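Inositol 2-dehydrogenase/D-chiro-inositol 3-dehydrogenase (Lactobacillus casei, PDB 4MIY) catalyses the NAD-dependent oxidation of myo-inositol and D-chiro-inositol to 2-keto-myo-inositol and 1-keto-D-chiro-inositol, respectively. Local coordinates at residues R127-Q131 with G132-L136; L216-K219 with K220-I224; A232-G235 with Y236-K239; I290-V293 with A294-E297; S303-D306 with G307-A310. All coordinates share one frame; numbering follows the deposited sequence.

The five contacts follow one another along the chain, each closing before the next opens. Contact 1 starts helix 131-141, just after the last strand of the Rossmann sheet. Contacts 2 and 3, with centres about 25 Å apart, lie on the mixed sheet of the C-terminal domain, and both reach the third subunit. Contact 4 ends helix 279-294 and contact 5 begins the next helix, 304-323; their centres are about 21 Å apart. Contact 1 touches two others: its Arg128 forms a salt bridge with Asp306 of contact 5, and its Arg127 packs on Val238 of contact 3. Contacts 4 and 5 lie against the Rossmann part, on strand 3-8 and helix 103-113.

Contact 1 (R127-Q131 with G132-L136)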
loop_
_atom_site.group_PDB
_atom_site.type_symbol
_atom_site.label_atom_id
_atom_site.label_comp_id
_atom_site.label_asym_id
_atom_site.label_seq_id
_atom_site.Cartn_x
_atom_site.Cartn_y
_atom_site.Cartn_z
ATOM N N ARG A 127 0.613 17.660 18.008
ATOM C CA ARG A 127 1.124 16.510 17.289
ATOM C C ARG A 127 1.299 15.309 18.168
ATOM O O ARG A 127 1.165 14.227 17.735
ATOM C CB ARG A 127 2.453 16.817 16.643
ATOM C CG ARG A 127 2.405 17.842 15.544
ATOM C CD ARG A 127 2.025 17.219 14.229
ATOM N NE ARG A 127 2.302 18.061 13.077
ATOM C CZ ARG A 127 3.425 18.044 12.384
ATOM N NH1 ARG A 127 4.397 17.228 12.686
ATOM N NH2 ARG A 127 3.563 18.847 11.366
ATOM N N ARG A 128 1.603 15.554 19.427
ATOM C CA ARG A 128 1.899 14.492 20.351
ATOM C C ARG A 128 0.649 13.665 20.600
ATOM O O ARG A 128 0.739 12.567 21.056
ATOM C CB ARG A 128 2.425 15.049 21.673
ATOM C CG ARG A 128 3.719 15.764 21.587
ATOM C CD ARG A 128 4.287 16.002 22.970
ATOM N NE ARG A 128 5.396 16.947 22.989
ATOM C CZ ARG A 128 6.220 17.090 24.005
ATOM N NH1 ARG A 128 6.079 16.357 25.078
ATOM N NH2 ARG A 128 7.192 17.963 23.934
ATOM N N TYR A 129 -0.496 14.219 20.255
ATOM C CA TYR A 129 -1.770 13.576 20.514
ATOM C C TYR A 129 -2.364 12.876 19.293
ATOM O O TYR A 129 -3.359 12.221 19.374
ATOM C CB TYR A 129 -2.750 14.592 21.064
ATOM C CG TYR A 129 -2.399 15.108 22.449
ATOM C CD1 TYR A 129 -2.812 14.459 23.563
ATOM C CD2 TYR A 129 -1.660 16.237 22.605
ATOM C CE1 TYR A 129 -2.485 14.906 24.793
ATOM C CE2 TYR A 129 -1.340 16.708 23.828
ATOM C CZ TYR A 129 -1.754 16.050 24.926
ATOM O OH TYR A 129 -1.460 16.494 26.177
ATOM N N ASP A 130 -1.733 13.062 18.164
ATOM C CA ASP A 130 -2.186 12.416 16.964
ATOM C C ASP A 130 -1.977 10.925 17.076
ATOM O O ASP A 130 -0.943 10.477 17.446
ATOM C CB ASP A 130 -1.442 12.958 15.767
ATOM C CG ASP A 130 -1.839 12.276 14.484
ATOM O OD1 ASP A 130 -2.910 12.584 13.999
ATOM O OD2 ASP A 130 -1.055 11.456 14.005
ATOM N N GLN A 131 -3.014 10.176 16.764
ATOM C CA GLN A 131 -2.989 8.742 16.963
ATOM C C GLN A 131 -1.854 8.037 16.245
ATOM O O GLN A 131 -1.240 7.181 16.804
ATOM C CB GLN A 131 -4.342 8.125 16.634
ATOM C CG GLN A 131 -5.355 8.485 17.687
ATOM C CD GLN A 131 -6.730 7.895 17.513
ATOM O OE1 GLN A 131 -6.907 6.876 16.888
ATOM N NE2 GLN A 131 -7.699 8.516 18.134
ATOM N N GLY A 132 -1.595 8.425 15.018
ATOM C CA GLY A 132 -0.540 7.804 14.256
ATOM C C GLY A 132 0.861 8.099 14.737
ATOM O O GLY A 132 1.671 7.251 14.826
ATOM N N ILE A 133 1.101 9.350 15.064
ATOM C CA ILE A 133 2.395 9.744 15.543
ATOM C C ILE A 133 2.649 9.105 16.894
ATOM O O ILE A 133 3.701 8.617 17.138
ATOM C CB ILE A 133 2.494 11.282 15.599
ATOM C CG1 ILE A 133 2.498 11.837 14.180
ATOM C CG2 ILE A 133 3.728 11.706 16.311
ATOM C CD1 ILE A 133 2.321 13.322 14.087
ATOM N N ARG A 134 1.628 9.056 17.725
ATOM C CA ARG A 134 1.735 8.428 19.017
ATOM C C ARG A 134 2.021 6.944 18.900
ATOM O O ARG A 134 2.836 6.397 19.614
ATOM C CB ARG A 134 0.451 8.675 19.812
ATOM C CG ARG A 134 0.622 8.630 21.288
ATOM C CD ARG A 134 -0.591 9.155 22.122
ATOM N NE ARG A 134 -0.421 10.537 22.577
ATOM C CZ ARG A 134 0.509 10.978 23.442
ATOM N NH1 ARG A 134 1.398 10.164 23.989
ATOM N NH2 ARG A 134 0.553 12.246 23.743
ATOM N N ALA A 135 1.370 6.299 17.950
ATOM C CA ALA A 135 1.563 4.872 17.772
ATOM C C ALA A 135 2.952 4.542 17.262
ATOM O O ALA A 135 3.515 3.563 17.631
ATOM C CB ALA A 135 0.512 4.292 16.866
ATOM N N LEU A 136 3.492 5.391 16.431
ATOM C CA LEU A 136 4.845 5.198 15.990
ATOM C C LEU A 136 5.847 5.349 17.146
ATOM O O LEU A 136 6.718 4.562 17.281
ATOM C CB LEU A 136 5.163 6.119 14.808
ATOM C CG LEU A 136 6.507 5.941 14.108
ATOM C CD1 LEU A 136 6.411 6.389 12.717
ATOM C CD2 LEU A 136 7.626 6.681 14.787
HETATM O O HOH W 1 -3.534 9.920 13.234
#
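Arg127 meets Ile133 through its aliphatic middle: the chain bends at chi2 (-84°), which lays CD 3.9 Å from Ile133 CD1, while the guanidinium continues to Glu177 and Glu180. Next, the carbonyl O of Arg128 lies over one face of the Arg134 guanidinium, 2.7 Å from Arg134 NH2, at an angle too poor for a hydrogen bond. Tyr129 lies alongside Arg134, with NH2 4.0 Å above the ring plane near its CD1 rim; the cation-pi attraction is weak at most. Asp130 is the N-cap of the helix, a place that suits a short acidic side chain because the first backbone N-H groups have no carbonyl partner one turn back. Its CG stands anti to the backbone N (chi1 178°), bringing OD2 within 3.2 Å of Ile133 N for a fairly straight bond; a second, weak bond comes from Gly132 N. Water 1 accepts from Gly132 N and donates a weak bond to Asp130 OD1. The negative carboxylate probably also suits the positive end of the helix dipole. The carbonyl O of Gln131 takes Ala135 N at 3.0 Å. Around this start of helix 131-141, Arg128 pairs with Asp179 of helix 168-185, and Asp130 OD1 with Arg277. Tyr129 OH bonds Glu288 of helix 279-294, and the Leu136 side of the helix packs against strand 237-244.

Contact 2 (L216-K219 with K220-I224); sequences LTTK and KGTVI. With SO4 (sulfate ion), chain U.
Thr218 meets Thr222 and Ile224 where strand 212-218 turns back into strand 223-229. Its CB lies 4.0 Å from the carbonyl O of Thr222. From there the side chain forks. The hydroxyl sits between the backbone N and the carbonyl carbon (chi1 74°), and this turns OG1 inside the bend, where it accepts a weak hydrogen bond from Thr222 N at 3.2 Å and is also bonded to Asp187, which holds Lys220 N as well. The methyl CG2 lies 3.8 Å from Thr222 O and 4.0 Å from Ile224 CD1, the side chains of Thr218 and Ile224 crossing at about a right angle. Threonine suits the place because one branch is polar and the other apolar. An alanine here would probably leave Asp187 and Thr222 N without their hydroxyl partner and take the methyl contact from Ile224 CD1.

The backbone forms a type I turn from Thr218 to Gly221, closed by Gly221 N to Thr218 O at 2.9 Å. With Thr218 N bonded to Thr222 O, this makes a 3:5 hairpin with a G1 beta bulge, and the positive phi of Gly221 (105°) calls for a residue without CB. Beyond the bend, Leu216 and Ile224 form a hydrogen-bonded antiparallel pair, and Leu216 CB lies 4.1 Å from Ile224 CD1. At the exposed tip, extended Lys220 donates a hydrogen bond from NZ to sulfate O1 (2.6 Å); the ion, probably from the crystallisation liquor, is also bonded by Arg198 of the third subunit. The hairpin lies between strands 189-195 and 148-156, with Ile224 packed on helix 168-185.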
loop_
_atom_site.group_PDB
_atom_site.type_symbol
_atom_site.label_atom_id
_atom_site.label_comp_id
_atom_site.label_asym_id
_atom_site.label_seq_id
_atom_site.Cartn_x
_atom_site.Cartn_y
_atom_site.Cartn_z
ATOM N N LEU A 216 18.529 18.800 12.134
ATOM C CA LEU A 216 18.770 18.918 13.548
ATOM C C LEU A 216 19.618 17.763 14.010
ATOM O O LEU A 216 19.514 16.695 13.488
ATOM C CB LEU A 216 17.468 18.906 14.338
ATOM C CG LEU A 216 16.470 20.029 14.177
ATOM C CD1 LEU A 216 15.711 19.907 12.910
ATOM C CD2 LEU A 216 15.518 19.980 15.300
ATOM N N THR A 217 20.431 17.989 15.023
ATOM C CA THR A 217 21.197 16.929 15.634
ATOM C C THR A 217 20.800 16.833 17.093
ATOM O O THR A 217 20.385 17.778 17.664
ATOM C CB THR A 217 22.713 17.170 15.521
ATOM O OG1 THR A 217 23.073 18.363 16.207
ATOM C CG2 THR A 217 23.168 17.278 14.039
ATOM N N THR A 218 20.938 15.651 17.649
ATOM C CA THR A 218 20.647 15.428 19.035
ATOM C C THR A 218 21.884 14.968 19.772
ATOM O O THR A 218 22.868 14.650 19.190
ATOM C CB THR A 218 19.519 14.395 19.255
ATOM O OG1 THR A 218 19.985 13.077 19.002
ATOM C CG2 THR A 218 18.373 14.705 18.389
ATOM N N LYS A 219 21.767 14.961 21.088
ATOM C CA LYS A 219 22.857 14.630 21.960
ATOM C C LYS A 219 23.334 13.205 21.763
ATOM O O LYS A 219 24.500 12.951 21.806
ATOM C CB LYS A 219 22.475 14.909 23.410
ATOM C CG LYS A 219 23.569 14.677 24.393
ATOM C CD LYS A 219 23.159 15.035 25.836
ATOM C CE LYS A 219 24.148 14.459 26.883
ATOM N NZ LYS A 219 24.035 15.094 28.263
ATOM N N LYS A 220 22.429 12.280 21.493
ATOM C CA LYS A 220 22.860 10.931 21.198
ATOM C C LYS A 220 23.320 10.734 19.764
ATOM O O LYS A 220 23.822 9.721 19.451
ATOM C CB LYS A 220 21.820 9.882 21.561
ATOM C CG LYS A 220 21.547 9.752 23.003
ATOM C CD LYS A 220 20.473 8.705 23.254
ATOM C CE LYS A 220 20.144 8.588 24.686
ATOM N NZ LYS A 220 19.196 7.501 25.035
ATOM N N GLY A 221 23.171 11.741 18.931
ATOM C CA GLY A 221 23.739 11.715 17.606
ATOM C C GLY A 221 22.763 11.487 16.472
ATOM O O GLY A 221 23.138 11.468 15.357
ATOM N N THR A 222 21.512 11.312 16.811
ATOM C CA THR A 222 20.491 11.157 15.822
ATOM C C THR A 222 20.416 12.404 14.984
ATOM O O THR A 222 20.471 13.476 15.477
ATOM C CB THR A 222 19.132 10.915 16.499
ATOM O OG1 THR A 222 19.247 9.771 17.327
ATOM C CG2 THR A 222 18.043 10.675 15.466
ATOM N N VAL A 223 20.315 12.215 13.682
ATOM C CA VAL A 223 20.134 13.307 12.774
ATOM C C VAL A 223 18.720 13.305 12.213
ATOM O O VAL A 223 18.230 12.302 11.756
ATOM C CB VAL A 223 21.157 13.258 11.634
ATOM C CG1 VAL A 223 20.911 14.357 10.689
ATOM C CG2 VAL A 223 22.529 13.362 12.180
ATOM N N ILE A 224 18.109 14.472 12.262
ATOM C CA ILE A 224 16.779 14.696 11.786
ATOM C C ILE A 224 16.794 15.587 10.547
ATOM O O ILE A 224 17.308 16.658 10.577
ATOM C CB ILE A 224 15.916 15.333 12.873
ATOM C CG1 ILE A 224 15.919 14.467 14.124
ATOM C CG2 ILE A 224 14.530 15.544 12.388
ATOM C CD1 ILE A 224 15.869 15.238 15.350
HETATM S S SO4 U . 18.926 4.967 22.577
HETATM O O1 SO4 U . 18.348 5.428 23.798
HETATM O O2 SO4 U . 20.324 4.704 22.768
HETATM O O3 SO4 U . 18.273 3.775 22.209
HETATM O O4 SO4 U . 18.690 5.965 21.599
#

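Contact 3 (A232-G235 with Y236-K239)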
loop_
_atom_site.group_PDB
_atom_site.type_symbol
_atom_site.label_atom_id
_atom_site.label_comp_id
_atom_site.label_asym_id
_atom_site.label_seq_id
_atom_site.Cartn_x
_atom_site.Cartn_y
_atom_site.Cartn_z
ATOM N N ALA A 232 3.407 23.413 -1.994
ATOM C CA ALA A 232 3.499 22.150 -2.670
ATOM C C ALA A 232 2.383 21.804 -3.626
ATOM O O ALA A 232 2.519 20.900 -4.373
ATOM C CB ALA A 232 3.627 21.051 -1.631
ATOM N N GLN A 233 1.282 22.531 -3.524
ATOM C CA GLN A 233 0.105 22.440 -4.374
ATOM C C GLN A 233 -0.815 21.215 -4.171
ATOM O O GLN A 233 -1.989 21.340 -4.110
ATOM C CB GLN A 233 0.445 22.591 -5.864
ATOM C CG GLN A 233 1.264 23.821 -6.218
ATOM C CD GLN A 233 0.599 25.110 -5.830
ATOM O OE1 GLN A 233 -0.473 25.396 -6.255
ATOM N NE2 GLN A 233 1.257 25.877 -5.015
ATOM N N TYR A 234 -0.225 20.041 -4.048
ATOM C CA TYR A 234 -0.988 18.820 -4.181
ATOM C C TYR A 234 -1.863 18.488 -2.967
ATOM O O TYR A 234 -2.836 17.846 -3.098
ATOM C CB TYR A 234 -0.087 17.619 -4.525
ATOM C CG TYR A 234 0.678 17.005 -3.381
ATOM C CD1 TYR A 234 0.104 16.069 -2.574
ATOM C CD2 TYR A 234 1.963 17.358 -3.122
ATOM C CE1 TYR A 234 0.781 15.517 -1.546
ATOM C CE2 TYR A 234 2.648 16.811 -2.084
ATOM C CZ TYR A 234 2.057 15.884 -1.314
ATOM O OH TYR A 234 2.712 15.325 -0.256
ATOM N N GLY A 235 -1.448 18.926 -1.799
ATOM C CA GLY A 235 -2.074 18.530 -0.572
ATOM C C GLY A 235 -1.355 18.938 0.695
ATOM O O GLY A 235 -0.321 19.527 0.646
ATOM N N TYR A 236 -1.995 18.644 1.817
ATOM C CA TYR A 236 -1.408 18.752 3.125
ATOM C C TYR A 236 -1.005 17.367 3.605
ATOM O O TYR A 236 -1.805 16.479 3.649
ATOM C CB TYR A 236 -2.350 19.432 4.146
ATOM C CG TYR A 236 -1.665 19.634 5.476
ATOM C CD1 TYR A 236 -0.871 20.726 5.692
ATOM C CD2 TYR A 236 -1.752 18.701 6.493
ATOM C CE1 TYR A 236 -0.216 20.886 6.842
ATOM C CE2 TYR A 236 -1.090 18.871 7.653
ATOM C CZ TYR A 236 -0.304 19.945 7.825
ATOM O OH TYR A 236 0.383 20.113 8.990
ATOM N N GLU A 237 0.246 17.211 3.970
ATOM C CA GLU A 237 0.738 15.922 4.382
ATOM C C GLU A 237 1.857 16.019 5.402
ATOM O O GLU A 237 2.726 16.826 5.276
ATOM C CB GLU A 237 1.156 15.110 3.150
ATOM C CG GLU A 237 1.420 13.670 3.411
ATOM C CD GLU A 237 1.552 12.830 2.142
ATOM O OE1 GLU A 237 1.508 13.357 1.038
ATOM O OE2 GLU A 237 1.734 11.630 2.292
ATOM N N VAL A 238 1.781 15.167 6.411
ATOM C CA VAL A 238 2.819 14.987 7.399
ATOM C C VAL A 238 3.413 13.576 7.263
ATOM O O VAL A 238 2.716 12.618 7.323
ATOM C CB VAL A 238 2.246 15.253 8.817
ATOM C CG1 VAL A 238 3.189 14.866 9.896
ATOM C CG2 VAL A 238 1.840 16.713 8.973
ATOM N N LYS A 239 4.704 13.510 7.006
ATOM C CA LYS A 239 5.395 12.243 6.847
ATOM C C LYS A 239 6.475 12.110 7.905
ATOM O O LYS A 239 7.056 13.067 8.294
ATOM C CB LYS A 239 6.056 12.141 5.464
ATOM C CG LYS A 239 5.169 12.452 4.279
ATOM C CD LYS A 239 5.974 12.291 3.013
ATOM C CE LYS A 239 5.196 12.633 1.751
ATOM N NZ LYS A 239 5.892 12.203 0.555
#
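Tyr234 and Glu237 are joined by one short hydrogen bond, with the phenol as donor and Tyr234 OH 2.6 Å from Glu237 OE1. The acceptor lies at the edge of the ring and in its plane, so it also comes within 3.4 Å of Tyr234 CE1. It is reached on the anti side of the carboxylate, with the donor 33° out of the carboxylate plane. Ring and carboxylate stand 78° apart and the two side chains cross almost squarely. Lys239 adds a looser touch, its CE 4.2 Å from Tyr234 OH.

What brings the partners together is the shape of each chain. The ring of Tyr234 leaves CB between the backbone N and the carbonyl carbon (chi1 79°), and that carries the phenol forward along the strand to come. Glu237, extended beyond CG, reaches across to it. Between them Gly235 is almost fully stretched, a backbone shape that suits glycine, whereas the Tyr236 side chain packs on Asn157 and Phe278. A phenylalanine in place of Tyr234 would probably leave Glu237 OE1 without this donor and the carboxylate less firmly fixed.

The same oxygen forms a salt bridge with Arg261 of the fourth subunit, so the phenol is likely to help aim it. Lys239 NZ pairs with Glu248 and Glu241 of the third subunit. This is the loop leading into strand 237-244 of the mixed sheet in the C-terminal domain, the sheet that in Gfo/Idh/MocA dehydrogenases commonly builds the subunit interfaces.

Contact 4 (I290-V293 with A294-E297). Unlike the reference sequence in segment 290-293: Glu292 (reference Gln).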
loop_
_atom_site.group_PDB
_atom_site.type_symbol
_atom_site.label_atom_id
_atom_site.label_comp_id
_atom_site.label_asym_id
_atom_site.label_seq_id
_atom_site.Cartn_x
_atom_site.Cartn_y
_atom_site.Cartn_z
ATOM N N ILE A 290 -8.730 19.319 30.080
ATOM C CA ILE A 290 -9.934 19.423 30.861
ATOM C C ILE A 290 -10.047 18.318 31.925
ATOM O O ILE A 290 -10.368 18.596 33.042
ATOM C CB ILE A 290 -11.177 19.412 29.962
ATOM C CG1 ILE A 290 -11.253 20.672 29.091
ATOM C CG2 ILE A 290 -12.453 19.248 30.779
ATOM C CD1 ILE A 290 -11.192 21.966 29.849
ATOM N N ASP A 291 -9.763 17.082 31.561
ATOM C CA ASP A 291 -9.793 15.983 32.492
ATOM C C ASP A 291 -8.829 16.154 33.665
ATOM O O ASP A 291 -9.121 15.792 34.760
ATOM C CB ASP A 291 -9.458 14.672 31.794
ATOM C CG ASP A 291 -10.530 14.196 30.830
ATOM O OD1 ASP A 291 -11.631 14.721 30.770
ATOM O OD2 ASP A 291 -10.258 13.219 30.151
ATOM N N GLU A 292 -7.666 16.707 33.410
ATOM C CA GLU A 292 -6.744 16.992 34.473
ATOM C C GLU A 292 -7.254 18.075 35.400
ATOM O O GLU A 292 -7.167 17.950 36.580
ATOM C CB GLU A 292 -5.365 17.362 33.912
ATOM C CG GLU A 292 -4.628 16.222 33.276
ATOM C CD GLU A 292 -4.382 15.068 34.207
ATOM O OE1 GLU A 292 -4.914 14.002 33.951
ATOM O OE2 GLU A 292 -3.639 15.222 35.165
ATOM N N VAL A 293 -7.787 19.131 34.837
ATOM C CA VAL A 293 -8.296 20.216 35.617
ATOM C C VAL A 293 -9.424 19.734 36.475
ATOM O O VAL A 293 -9.517 20.062 37.630
ATOM C CB VAL A 293 -8.780 21.390 34.763
ATOM C CG1 VAL A 293 -9.292 22.466 35.635
ATOM C CG2 VAL A 293 -7.639 21.944 33.966
ATOM N N ALA A 294 -10.241 18.885 35.903
ATOM C CA ALA A 294 -11.409 18.406 36.584
ATOM C C ALA A 294 -11.062 17.637 37.848
ATOM O O ALA A 294 -11.818 17.631 38.771
ATOM C CB ALA A 294 -12.264 17.566 35.654
ATOM N N LYS A 295 -9.917 16.998 37.877
ATOM C CA LYS A 295 -9.525 16.318 39.067
ATOM C C LYS A 295 -8.469 17.076 39.863
ATOM O O LYS A 295 -7.886 16.544 40.770
ATOM C CB LYS A 295 -9.147 14.864 38.774
ATOM C CG LYS A 295 -8.046 14.640 37.852
ATOM C CD LYS A 295 -7.980 13.174 37.421
ATOM C CE LYS A 295 -6.849 13.010 36.460
ATOM N NZ LYS A 295 -6.566 11.643 35.959
ATOM N N SER A 296 -8.305 18.355 39.531
ATOM C CA SER A 296 -7.404 19.250 40.249
ATOM C C SER A 296 -5.986 18.691 40.294
ATOM O O SER A 296 -5.324 18.717 41.293
ATOM C CB SER A 296 -7.930 19.550 41.658
ATOM O OG SER A 296 -9.185 20.143 41.606
ATOM N N GLU A 297 -5.562 18.182 39.159
ATOM C CA GLU A 297 -4.216 17.698 38.975
ATOM C C GLU A 297 -3.519 18.464 37.829
ATOM O O GLU A 297 -4.153 18.930 36.940
ATOM C CB GLU A 297 -4.203 16.173 38.730
ATOM C CG GLU A 297 -4.595 15.381 39.953
ATOM C CD GLU A 297 -4.591 13.894 39.778
ATOM O OE1 GLU A 297 -3.854 13.416 38.939
ATOM O OE2 GLU A 297 -5.305 13.217 40.516
HETATM O O HOH W 2 -2.315 13.295 36.742
HETATM O O HOH W 3 -9.428 22.091 39.550
#
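Glu292 and Val293 close the end of helix 279-294 through their carbonyl groups, and here the fit is tight. Glu297 N reaches back to Glu292 O at 3.0 Å with a nearly straight bond (168°), and inside that loop Ser296 N meets Val293 O at 2.8 Å from above the carbonyl plane. These two bonds, with Ser296 at positive phi, make a Schellman motif. On the buried side, Ile290 and Val293 pack on Val3 of strand 3-8, a place for branched apolar residues.

The outer side is looser. Glu292, where the reference sequence has glutamine, bends at chi2 (-59°) and lies alongside Lys295, pointing the same way. Its OE1 is 3.3 Å from Lys295 CE and 3.5 Å from Lys295 NZ, a long salt bridge. Its OE2 faces Glu297 OE1 at 4.2 Å, with water 2 donating to both. Water 3 joins Val293 O to Ser296 OG.

Two carboxylates so close would probably repel one another somewhat; Lys295 and the bridging water are likely to ease this, while the backbone bonds, which need no charge, hold the turn.

Contact 5 (S303-D306 with G307-A310)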
loop_
_atom_site.group_PDB
_atom_site.type_symbol
_atom_site.label_atom_id
_atom_site.label_comp_id
_atom_site.label_asym_id
_atom_site.label_seq_id
_atom_site.Cartn_x
_atom_site.Cartn_y
_atom_site.Cartn_z
ATOM N N SER A 303 4.604 21.068 28.333
ATOM C CA SER A 303 4.708 22.042 29.391
ATOM C C SER A 303 5.379 23.328 28.953
ATOM O O SER A 303 5.729 23.509 27.823
ATOM C CB SER A 303 5.500 21.452 30.538
ATOM O OG SER A 303 6.840 21.309 30.180
ATOM N N ALA A 304 5.575 24.209 29.909
ATOM C CA ALA A 304 6.256 25.436 29.626
ATOM C C ALA A 304 7.694 25.146 29.314
ATOM O O ALA A 304 8.288 25.846 28.541
ATOM C CB ALA A 304 6.143 26.396 30.783
ATOM N N TRP A 305 8.249 24.112 29.895
ATOM C CA TRP A 305 9.581 23.733 29.523
ATOM C C TRP A 305 9.642 23.346 28.029
ATOM O O TRP A 305 10.538 23.729 27.339
ATOM C CB TRP A 305 10.120 22.611 30.390
ATOM C CG TRP A 305 11.557 22.356 30.189
ATOM C CD1 TRP A 305 12.116 21.346 29.527
ATOM C CD2 TRP A 305 12.615 23.166 30.657
ATOM N NE1 TRP A 305 13.469 21.455 29.553
ATOM C CE2 TRP A 305 13.795 22.583 30.238
ATOM C CE3 TRP A 305 12.672 24.332 31.397
ATOM C CZ2 TRP A 305 15.028 23.118 30.541
ATOM C CZ3 TRP A 305 13.904 24.858 31.701
ATOM C CH2 TRP A 305 15.050 24.265 31.264
ATOM N N ASP A 306 8.700 22.531 27.584
ATOM C CA ASP A 306 8.568 22.214 26.171
ATOM C C ASP A 306 8.438 23.462 25.332
ATOM O O ASP A 306 9.015 23.571 24.303
ATOM C CB ASP A 306 7.376 21.278 25.954
ATOM C CG ASP A 306 7.596 19.913 26.560
ATOM O OD1 ASP A 306 8.610 19.290 26.265
ATOM O OD2 ASP A 306 6.760 19.487 27.321
ATOM N N GLY A 307 7.677 24.415 25.794
ATOM C CA GLY A 307 7.582 25.673 25.114
ATOM C C GLY A 307 8.891 26.429 25.022
ATOM O O GLY A 307 9.180 27.037 24.035
ATOM N N TYR A 308 9.671 26.341 26.065
ATOM C CA TYR A 308 10.965 26.948 26.089
ATOM C C TYR A 308 11.944 26.275 25.140
ATOM O O TYR A 308 12.646 26.921 24.428
ATOM C CB TYR A 308 11.451 26.966 27.537
ATOM C CG TYR A 308 12.770 27.636 27.842
ATOM C CD1 TYR A 308 13.054 28.895 27.425
ATOM C CD2 TYR A 308 13.705 26.977 28.583
ATOM C CE1 TYR A 308 14.255 29.483 27.755
ATOM C CE2 TYR A 308 14.859 27.539 28.921
ATOM C CZ TYR A 308 15.154 28.786 28.492
ATOM O OH TYR A 308 16.379 29.316 28.837
ATOM N N ILE A 309 11.955 24.960 25.121
ATOM C CA ILE A 309 12.758 24.244 24.166
ATOM C C ILE A 309 12.395 24.661 22.752
ATOM O O ILE A 309 13.245 24.862 21.939
ATOM C CB ILE A 309 12.569 22.754 24.294
ATOM C CG1 ILE A 309 13.126 22.263 25.620
ATOM C CG2 ILE A 309 13.248 22.026 23.158
ATOM C CD1 ILE A 309 12.631 20.907 25.995
ATOM N N ALA A 310 11.130 24.815 22.490
ATOM C CA ALA A 310 10.707 25.132 21.161
ATOM C C ALA A 310 11.116 26.551 20.795
ATOM O O ALA A 310 11.570 26.784 19.721
ATOM C CB ALA A 310 9.234 24.957 21.022
#
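A capping box opens helix 304-323, and within its first turns Trp305 reaches forward to Tyr308 and Ile309. The indole has CG anti to the backbone N (chi1 -170°), which swings it along the helix surface so that both neighbours can touch it. Tyr308 comes over one face of the six-membered ring: its CD2 is 3.8 Å from Trp305 CZ3, near the rim. The pair is edge-to-face, the tyrosine presenting its edge, with centroids 5.3 Å apart and planes at 61°. Ile309 meets the pyrrole part instead, its CD1 lying 3.6 Å from Trp305 CD1, and the two side chains cross at about a right angle. A flat, wide indole suits this position because it can serve both partners at once.

The box itself pairs Ser303, the N-cap, with Asp306 three residues on. Ser303 N gives a nearly straight bond to Asp306 OD2 at 2.9 Å, using the anti lone pair of that oxygen. In return, Ser303 OG accepts from Trp305 N at 3.2 Å, a weak bond. Serine and aspartate are short enough to fold back on the backbone. Ordinary helical bonds follow, beginning with Gly307 N to Ser303 O at 3.0 Å.

Asp306 OD1 forms a salt bridge with Arg128 NH2. Tyr308 rests on Ala106 and Lys107 of helix 103-113, Trp305 on Val110 of the same helix and on Pro335, and Ile309 on His182 of helix 168-185.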